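Local coordinates for heptaprenyl diphosphate synthase (HEPPP synthase) subunit 1 family protein (Staphylococcus aureus, PDB 5H9D), which pairs with a farnesyl pyrophosphate synthetase-like chain to form the two-subunit enzyme that probably makes heptaprenyl diphosphate, a long-chain isoprenoid, at residues Glu9-Glu14 with Ser78-Thr83; Asn105-Ser110 with Ser122-Lys127; Leu91-Glu96 with Leu137-Ile142. One frame throughout, in Å; residues are numbered along the deposited sequence.

Interaction 1. Residues Glu9-Glu14 with Ser78-Thr83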
# COMPACT_ATOMS: atom_id res chain seq x y z
N GLU C 9 -1.84 17.37 -13.22
CA GLU C 9 -1.50 18.28 -12.14
C GLU C 9 -2.76 18.62 -11.36
O GLU C 9 -2.73 18.80 -10.14
CB GLU C 9 -0.85 19.56 -12.68
CG GLU C 9 0.62 19.39 -13.03
CD GLU C 9 1.04 20.24 -14.21
OE1 GLU C 9 0.30 20.24 -15.24
OE2 GLU C 9 2.11 20.90 -14.12
N ARG C 10 -3.88 18.69 -12.07
CA ARG C 10 -5.14 18.97 -11.42
C ARG C 10 -5.60 17.76 -10.61
O ARG C 10 -6.08 17.91 -9.49
CB ARG C 10 -6.20 19.35 -12.46
CG ARG C 10 -7.61 19.40 -11.91
CD ARG C 10 -8.55 19.95 -12.95
NE ARG C 10 -8.03 19.75 -14.30
CZ ARG C 10 -8.74 19.94 -15.40
NH1 ARG C 10 -10.01 20.34 -15.30
NH2 ARG C 10 -8.19 19.75 -16.60
N GLN C 11 -5.44 16.56 -11.17
CA GLN C 11 -5.83 15.34 -10.45
C GLN C 11 -4.98 15.16 -9.19
O GLN C 11 -5.52 14.87 -8.13
CB GLN C 11 -5.73 14.09 -11.34
CG GLN C 11 -6.89 13.94 -12.31
CD GLN C 11 -6.77 12.73 -13.23
OE1 GLN C 11 -6.78 11.59 -12.79
NE2 GLN C 11 -6.66 12.98 -14.53
N ILE C 12 -3.66 15.33 -9.30
CA ILE C 12 -2.78 15.18 -8.14
C ILE C 12 -3.24 16.16 -7.07
O ILE C 12 -3.13 15.91 -5.87
CB ILE C 12 -1.31 15.49 -8.50
CG1 ILE C 12 -0.74 14.41 -9.41
CG2 ILE C 12 -0.47 15.58 -7.22
CD1 ILE C 12 -0.47 13.13 -8.74
N GLU C 13 -3.77 17.27 -7.55
CA GLU C 13 -4.27 18.35 -6.71
C GLU C 13 -5.38 17.89 -5.78
O GLU C 13 -5.28 18.03 -4.56
CB GLU C 13 -4.78 19.47 -7.61
CG GLU C 13 -3.83 20.63 -7.74
CD GLU C 13 -3.80 21.41 -6.46
OE1 GLU C 13 -4.85 21.99 -6.13
OE2 GLU C 13 -2.74 21.41 -5.79
N GLU C 14 -6.44 17.35 -6.36
CA GLU C 14 -7.55 16.88 -5.56
C GLU C 14 -7.06 15.86 -4.54
O GLU C 14 -7.35 15.96 -3.34
CB GLU C 14 -8.63 16.26 -6.45
CG GLU C 14 -8.09 15.55 -7.69
CD GLU C 14 -8.98 14.41 -8.18
OE1 GLU C 14 -9.08 13.37 -7.47
OE2 GLU C 14 -9.58 14.56 -9.28
N SER C 78 0.61 6.68 -7.19
CA SER C 78 0.57 5.33 -7.72
C SER C 78 -0.81 4.75 -7.53
O SER C 78 -1.35 4.12 -8.43
CB SER C 78 1.63 4.49 -7.03
OG SER C 78 1.69 3.24 -7.66
N ALA C 79 -1.39 4.95 -6.35
CA ALA C 79 -2.72 4.44 -6.07
C ALA C 79 -3.66 5.20 -7.00
O ALA C 79 -4.64 4.65 -7.51
CB ALA C 79 -3.09 4.67 -4.61
N HIS C 80 -3.34 6.47 -7.25
CA HIS C 80 -4.17 7.26 -8.13
C HIS C 80 -4.23 6.57 -9.49
O HIS C 80 -5.30 6.45 -10.07
CB HIS C 80 -3.60 8.67 -8.28
CG HIS C 80 -4.40 9.53 -9.22
ND1 HIS C 80 -5.67 9.18 -9.64
CD2 HIS C 80 -4.11 10.70 -9.83
CE1 HIS C 80 -6.12 10.10 -10.47
NE2 HIS C 80 -5.19 11.03 -10.61
N PHE C 81 -3.09 6.10 -9.97
CA PHE C 81 -2.99 5.39 -11.24
C PHE C 81 -3.99 4.26 -11.40
O PHE C 81 -4.44 3.99 -12.52
CB PHE C 81 -1.57 4.82 -11.41
CG PHE C 81 -1.45 3.76 -12.50
CD1 PHE C 81 -1.16 4.12 -13.82
CD2 PHE C 81 -1.56 2.40 -12.18
CE1 PHE C 81 -0.98 3.15 -14.80
CE2 PHE C 81 -1.38 1.43 -13.16
CZ PHE C 81 -1.09 1.81 -14.47
N TYR C 82 -4.33 3.58 -10.31
CA TYR C 82 -5.25 2.44 -10.39
C TYR C 82 -6.73 2.82 -10.37
O TYR C 82 -7.56 2.15 -11.01
CB TYR C 82 -4.86 1.41 -9.29
CG TYR C 82 -5.77 0.19 -9.08
CD1 TYR C 82 -6.44 -0.45 -10.14
CD2 TYR C 82 -5.88 -0.38 -7.81
CE1 TYR C 82 -7.18 -1.61 -9.93
CE2 TYR C 82 -6.61 -1.54 -7.59
CZ TYR C 82 -7.25 -2.16 -8.64
OH TYR C 82 -7.94 -3.32 -8.36
N THR C 83 -7.08 3.87 -9.65
CA THR C 83 -8.47 4.31 -9.64
C THR C 83 -8.77 4.61 -11.10
O THR C 83 -9.89 4.44 -11.57
CB THR C 83 -8.66 5.58 -8.82
OG1 THR C 83 -7.58 6.48 -9.11
CG2 THR C 83 -8.67 5.26 -7.34

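Interaction 2. Residues Asn105-Ser110 with Ser122-Lys127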
# COMPACT_ATOMS: atom_id res chain seq x y z
N ASN C 105 10.38 -2.32 -12.68
CA ASN C 105 10.96 -2.45 -11.33
C ASN C 105 12.04 -3.51 -11.22
O ASN C 105 13.03 -3.30 -10.55
CB ASN C 105 9.85 -2.70 -10.32
CG ASN C 105 9.03 -1.47 -10.07
OD1 ASN C 105 9.52 -0.47 -9.56
ND2 ASN C 105 7.79 -1.53 -10.46
N GLU C 106 11.84 -4.63 -11.89
CA GLU C 106 12.86 -5.69 -11.91
C GLU C 106 14.11 -5.15 -12.65
O GLU C 106 15.24 -5.32 -12.17
CB GLU C 106 12.34 -6.97 -12.64
CG GLU C 106 11.45 -7.88 -11.84
CD GLU C 106 10.85 -9.02 -12.70
OE1 GLU C 106 10.43 -8.76 -13.85
OE2 GLU C 106 10.77 -10.19 -12.23
N LEU C 107 13.92 -4.50 -13.80
CA LEU C 107 15.08 -3.99 -14.51
C LEU C 107 15.84 -2.96 -13.68
O LEU C 107 17.05 -3.06 -13.59
CB LEU C 107 14.68 -3.40 -15.87
CG LEU C 107 14.12 -4.42 -16.86
CD1 LEU C 107 13.45 -3.71 -18.04
CD2 LEU C 107 15.21 -5.31 -17.34
N LYS C 108 15.16 -1.99 -13.07
CA LYS C 108 15.86 -1.00 -12.23
C LYS C 108 16.64 -1.71 -11.11
O LYS C 108 17.79 -1.36 -10.84
CB LYS C 108 14.90 0.03 -11.63
CG LYS C 108 14.43 1.10 -12.59
CD LYS C 108 13.33 1.99 -12.02
CE LYS C 108 12.84 2.97 -13.10
NZ LYS C 108 11.60 3.79 -12.74
N SER C 109 16.04 -2.71 -10.49
CA SER C 109 16.74 -3.45 -9.43
C SER C 109 18.02 -4.08 -9.99
O SER C 109 19.09 -4.05 -9.36
CB SER C 109 15.85 -4.55 -8.86
OG SER C 109 16.53 -5.25 -7.85
N SER C 110 17.89 -4.67 -11.17
CA SER C 110 19.01 -5.29 -11.82
C SER C 110 20.12 -4.26 -12.10
O SER C 110 21.31 -4.56 -11.94
CB SER C 110 18.54 -5.97 -13.11
OG SER C 110 17.79 -7.14 -12.85
N SER C 122 21.53 -1.74 -21.96
CA SER C 122 20.96 -1.03 -23.09
C SER C 122 19.56 -1.49 -23.44
O SER C 122 18.73 -0.68 -23.86
CB SER C 122 21.88 -1.21 -24.29
OG SER C 122 21.73 -0.11 -25.17
N GLN C 123 19.30 -2.79 -23.30
CA GLN C 123 17.97 -3.30 -23.59
C GLN C 123 17.04 -2.79 -22.49
O GLN C 123 15.88 -2.43 -22.75
CB GLN C 123 17.95 -4.83 -23.59
CG GLN C 123 18.79 -5.51 -24.66
CD GLN C 123 18.29 -5.25 -26.07
OE1 GLN C 123 18.76 -4.32 -26.77
NE2 GLN C 123 17.32 -6.06 -26.51
N ALA C 124 17.57 -2.77 -21.25
CA ALA C 124 16.82 -2.34 -20.08
C ALA C 124 16.36 -0.90 -20.21
O ALA C 124 15.21 -0.57 -19.91
CB ALA C 124 17.67 -2.54 -18.82
N ILE C 125 17.28 -0.05 -20.68
CA ILE C 125 17.02 1.37 -20.86
C ILE C 125 15.88 1.66 -21.83
O ILE C 125 15.02 2.49 -21.57
CB ILE C 125 18.28 2.10 -21.36
CG1 ILE C 125 19.34 2.08 -20.28
CG2 ILE C 125 17.96 3.53 -21.73
CD1 ILE C 125 20.64 2.66 -20.75
N VAL C 126 15.86 0.98 -22.97
CA VAL C 126 14.79 1.23 -23.92
C VAL C 126 13.47 0.94 -23.24
O VAL C 126 12.57 1.78 -23.28
CB VAL C 126 14.97 0.40 -25.21
CG1 VAL C 126 13.72 0.51 -26.09
CG2 VAL C 126 16.18 0.91 -25.98
N LYS C 127 13.40 -0.24 -22.61
CA LYS C 127 12.22 -0.73 -21.89
C LYS C 127 11.81 0.28 -20.85
O LYS C 127 10.69 0.82 -20.90
CB LYS C 127 12.53 -2.04 -21.17
CG LYS C 127 12.77 -3.27 -22.03
CD LYS C 127 11.52 -3.94 -22.43
CE LYS C 127 11.86 -5.27 -23.03
NZ LYS C 127 11.37 -6.40 -22.17

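Interaction 3. Residues Leu91-Glu96 with Leu137-Ile142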
# COMPACT_ATOMS: atom_id res chain seq x y z
N LEU C 91 -10.18 -4.30 -18.92
CA LEU C 91 -9.47 -5.21 -18.04
C LEU C 91 -8.15 -5.77 -18.58
O LEU C 91 -7.16 -5.82 -17.84
CB LEU C 91 -10.40 -6.35 -17.62
CG LEU C 91 -9.85 -7.17 -16.47
CD1 LEU C 91 -10.99 -7.89 -15.78
CD2 LEU C 91 -8.83 -8.15 -17.02
N SER C 92 -8.10 -6.19 -19.84
CA SER C 92 -6.86 -6.74 -20.40
C SER C 92 -5.70 -5.75 -20.38
O SER C 92 -4.55 -6.16 -20.29
CB SER C 92 -7.06 -7.22 -21.84
OG SER C 92 -7.20 -8.63 -21.87
N PHE C 93 -6.02 -4.46 -20.47
CA PHE C 93 -5.01 -3.41 -20.46
C PHE C 93 -4.33 -3.39 -19.11
O PHE C 93 -3.14 -3.05 -19.01
CB PHE C 93 -5.66 -2.05 -20.74
CG PHE C 93 -4.75 -0.88 -20.51
CD1 PHE C 93 -3.46 -0.88 -21.02
CD2 PHE C 93 -5.19 0.23 -19.80
CE1 PHE C 93 -2.61 0.23 -20.84
CE2 PHE C 93 -4.37 1.33 -19.61
CZ PHE C 93 -3.07 1.33 -20.13
N GLN C 94 -5.08 -3.75 -18.06
CA GLN C 94 -4.53 -3.78 -16.71
C GLN C 94 -3.51 -4.91 -16.49
O GLN C 94 -2.70 -4.83 -15.57
CB GLN C 94 -5.64 -3.90 -15.67
CG GLN C 94 -5.11 -3.62 -14.27
CD GLN C 94 -5.99 -4.15 -13.17
OE1 GLN C 94 -6.11 -5.37 -12.98
NE2 GLN C 94 -6.63 -3.24 -12.43
N ASN C 95 -3.58 -5.94 -17.33
CA ASN C 95 -2.67 -7.09 -17.28
C ASN C 95 -1.39 -6.59 -17.91
O ASN C 95 -0.38 -6.41 -17.22
CB ASN C 95 -3.26 -8.26 -18.09
CG ASN C 95 -2.39 -9.55 -18.05
OD1 ASN C 95 -1.78 -9.92 -19.06
ND2 ASN C 95 -2.34 -10.24 -16.90
N GLU C 96 -1.45 -6.35 -19.21
CA GLU C 96 -0.31 -5.85 -19.97
C GLU C 96 0.45 -4.76 -19.23
O GLU C 96 1.68 -4.77 -19.17
CB GLU C 96 -0.78 -5.29 -21.31
CG GLU C 96 -1.36 -6.31 -22.26
CD GLU C 96 -0.26 -7.08 -22.98
OE1 GLU C 96 0.44 -7.89 -22.30
OE2 GLU C 96 -0.08 -6.87 -24.21
N LEU C 137 -0.08 3.23 -25.92
CA LEU C 137 -0.43 3.60 -27.30
C LEU C 137 -0.79 2.35 -28.13
O LEU C 137 -1.86 2.28 -28.73
CB LEU C 137 0.74 4.32 -27.99
CG LEU C 137 1.41 5.59 -27.41
CD1 LEU C 137 2.74 5.83 -28.12
CD2 LEU C 137 0.51 6.80 -27.56
N SER C 138 0.10 1.36 -28.14
CA SER C 138 -0.12 0.13 -28.90
C SER C 138 -1.22 -0.81 -28.38
O SER C 138 -1.16 -2.02 -28.60
CB SER C 138 1.19 -0.64 -29.03
OG SER C 138 1.67 -1.04 -27.77
N HIS C 139 -2.21 -0.26 -27.70
CA HIS C 139 -3.30 -1.07 -27.19
C HIS C 139 -4.62 -0.45 -27.60
O HIS C 139 -5.63 -1.14 -27.70
CB HIS C 139 -3.24 -1.15 -25.67
CG HIS C 139 -4.38 -1.89 -25.06
ND1 HIS C 139 -4.42 -3.27 -24.99
CD2 HIS C 139 -5.53 -1.45 -24.49
CE1 HIS C 139 -5.54 -3.65 -24.41
NE2 HIS C 139 -6.23 -2.56 -24.09
N PHE C 140 -4.57 0.85 -27.84
CA PHE C 140 -5.73 1.64 -28.22
C PHE C 140 -5.65 2.14 -29.67
O PHE C 140 -6.66 2.13 -30.39
CB PHE C 140 -5.86 2.84 -27.27
CG PHE C 140 -6.05 2.46 -25.82
CD1 PHE C 140 -7.24 1.87 -25.39
CD2 PHE C 140 -5.04 2.68 -24.90
CE1 PHE C 140 -7.42 1.51 -24.06
CE2 PHE C 140 -5.20 2.32 -23.57
CZ PHE C 140 -6.40 1.74 -23.15
N GLY C 141 -4.47 2.58 -30.09
CA GLY C 141 -4.28 3.05 -31.45
C GLY C 141 -3.54 2.01 -32.27
O GLY C 141 -2.35 2.14 -32.52
N ILE C 142 -4.28 0.97 -32.68
CA ILE C 142 -3.78 -0.18 -33.46
C ILE C 142 -2.51 -0.82 -32.89
O ILE C 142 -1.60 -0.13 -32.41
CB ILE C 142 -3.56 0.18 -34.99
CG1 ILE C 142 -4.90 0.22 -35.73
CG2 ILE C 142 -2.67 -0.87 -35.67
CD1 ILE C 142 -4.79 0.33 -37.27

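Interaction 1. Residues Glu9-Glu14 with Ser78-Thr83
Q11 on helix 4-15 and H80 on helix 70-88 meet side chain to side chain, and these two residues carry most of the contact. The amide chain and the imidazole cross at about a right angle, their planes 72° apart. Both side chains leave their helices toward each other. CB of Q11 lies beside the ring, 3.2 Å from H80 NE2. CG is turned to the side of the Q11 backbone N, opposite the carbonyl carbon (chi1 -78°), and passes the same nitrogen at 3.8 Å. From there the chain runs out extended, and CD comes to the ring edge, 3.5 Å from H80 NE2. The tip then splits. The oxygen OE1 bends back to the edge, close to the ring plane and 2.8 Å from H80 NE2, while the amide nitrogen of Q11 points away from the ring. OE1 is equally close to H80 CE1, too close for a carbon, so the exact placing of the amide tip is doubtful. I12 adds a looser apolar flank, its CD1 4.5 Å from H80 CD2.

H80 is buried. Its backbone O accepts a hydrogen bond from T83 OG1, three residues on, modelled doubtfully short, and R15, just beyond the first segment, approaches the ND1 side of the ring. Q11 also packs on V46 of helix 43-65 and on L84, so the short N-terminal helix lies against two long helices of this all-helical fold. The whole Q11 chain, from CB to OE1, thus gathers at the NE2 corner of the imidazole. The amide oxygen and the more distant E14 carboxylate (OE1 to H80 NE2 5.5 Å) would probably pull the ring's protonation one way and R15 the other, which leaves the net effect open.

Interaction 2. Residues Asn105-Ser110 with Ser122-Lys127
An antiparallel helical hairpin, helix 91-112 followed by helix 118-140, brings L107 against A124 and K127 near its connecting turn. The two helices come close here, with L107 CA 6.1 Å from A124 CA, consistent with the small alanine that faces L107. L107 divides its branches between neighbouring turns of the opposing helix. CD2 rests on A124 CB at 4.0 Å; CD1 goes to K127, 3.7 Å from its CB, and also skirts the backbone, 4.1 Å from A124 O. K127 meets the leucine with the apolar base of its chain, the two side chains crossing at about a right angle. Bends at chi2 (-84°) and chi4 carry its amine on to a salt bridge with E103, one turn before L107, so the same lysine joins the two helices by packing and by charge. No hydrogen bond links the two segments.

Other faces of the hairpin are engaged elsewhere. K108 forms a salt bridge with D59 of helix 43-65, V126 and K127 pack on Y150 of helix 150-153, and E106 and S110 hydrogen-bond to the farnesyl pyrophosphate synthetase chain, to its S23 and D25 respectively.

Interaction 3. Residues Leu91-Glu96 with Leu137-Ile142
Helical residues 91-96 and the end of helix 118-140 run roughly antiparallel and come closest between F93 CA and H139 CA, 7.3 Å apart. They belong to the end of the helical hairpin away from its turn, where F93, H139 and F140 form an aromatic cluster. F93 is the common member. Its CG stands opposite the backbone N (chi1 170°), which carries the ring toward 137-142, where F140 and H139 both approach it from the same side.

F140 meets it in a T-shaped stack: the edge of F140 is directed at a face of F93, with centroids 5.1 Å apart and planes at 71°. The leading atom is F140 CZ, above the rim of the F93 ring and 3.9 Å from F93 CD2. H139 behaves differently. Its plane is only 26° from that of F93, but the rings have slid so far past each other that they hardly overlap, and the imidazole face lies instead against the start of the F93 side chain and its CA. Consecutive H139 and F140 also touch, H139 CD2 lying 3.5 Å above the plane of the F140 ring.

Neighbouring residues extend the cluster. F93 packs on L85 and I88 of helix 70-88 and on I135 and T136, while F140 reaches I40 and P41 in a loop. The carboxylate of D90 ties the two segments together from just before the first, with OD1 hydrogen-bonded to F93 N and OD2 to H139 NE2; this would hold the imidazole in place and gives NE2 a polar partner. That nitrogen is therefore shared between two kinds of contact, for H139 NE2 also rests 3.4 Å from F93 CB.

In the fold
Interactions 2 and 3 lie along one hairpin, helices 91-112 and 118-140: interaction 2 near its turn, interaction 3 at the other end, with centres about 21 Å apart and no direct touch. Interaction 1 joins the N-terminal helix to helix 70-88, which precedes that hairpin. Its centre is about 20 Å from that of interaction 3, yet the two meet through the side chains of Y82 and Q94; the centre of interaction 2 lies about 25 Å from that of interaction 1, on the opposite side of the chain's centre. All three sit beside the interface with the farnesyl pyrophosphate synthetase chain, which Y82 reaches by a hydrogen bond to its H130; catalysis probably belongs to that partner.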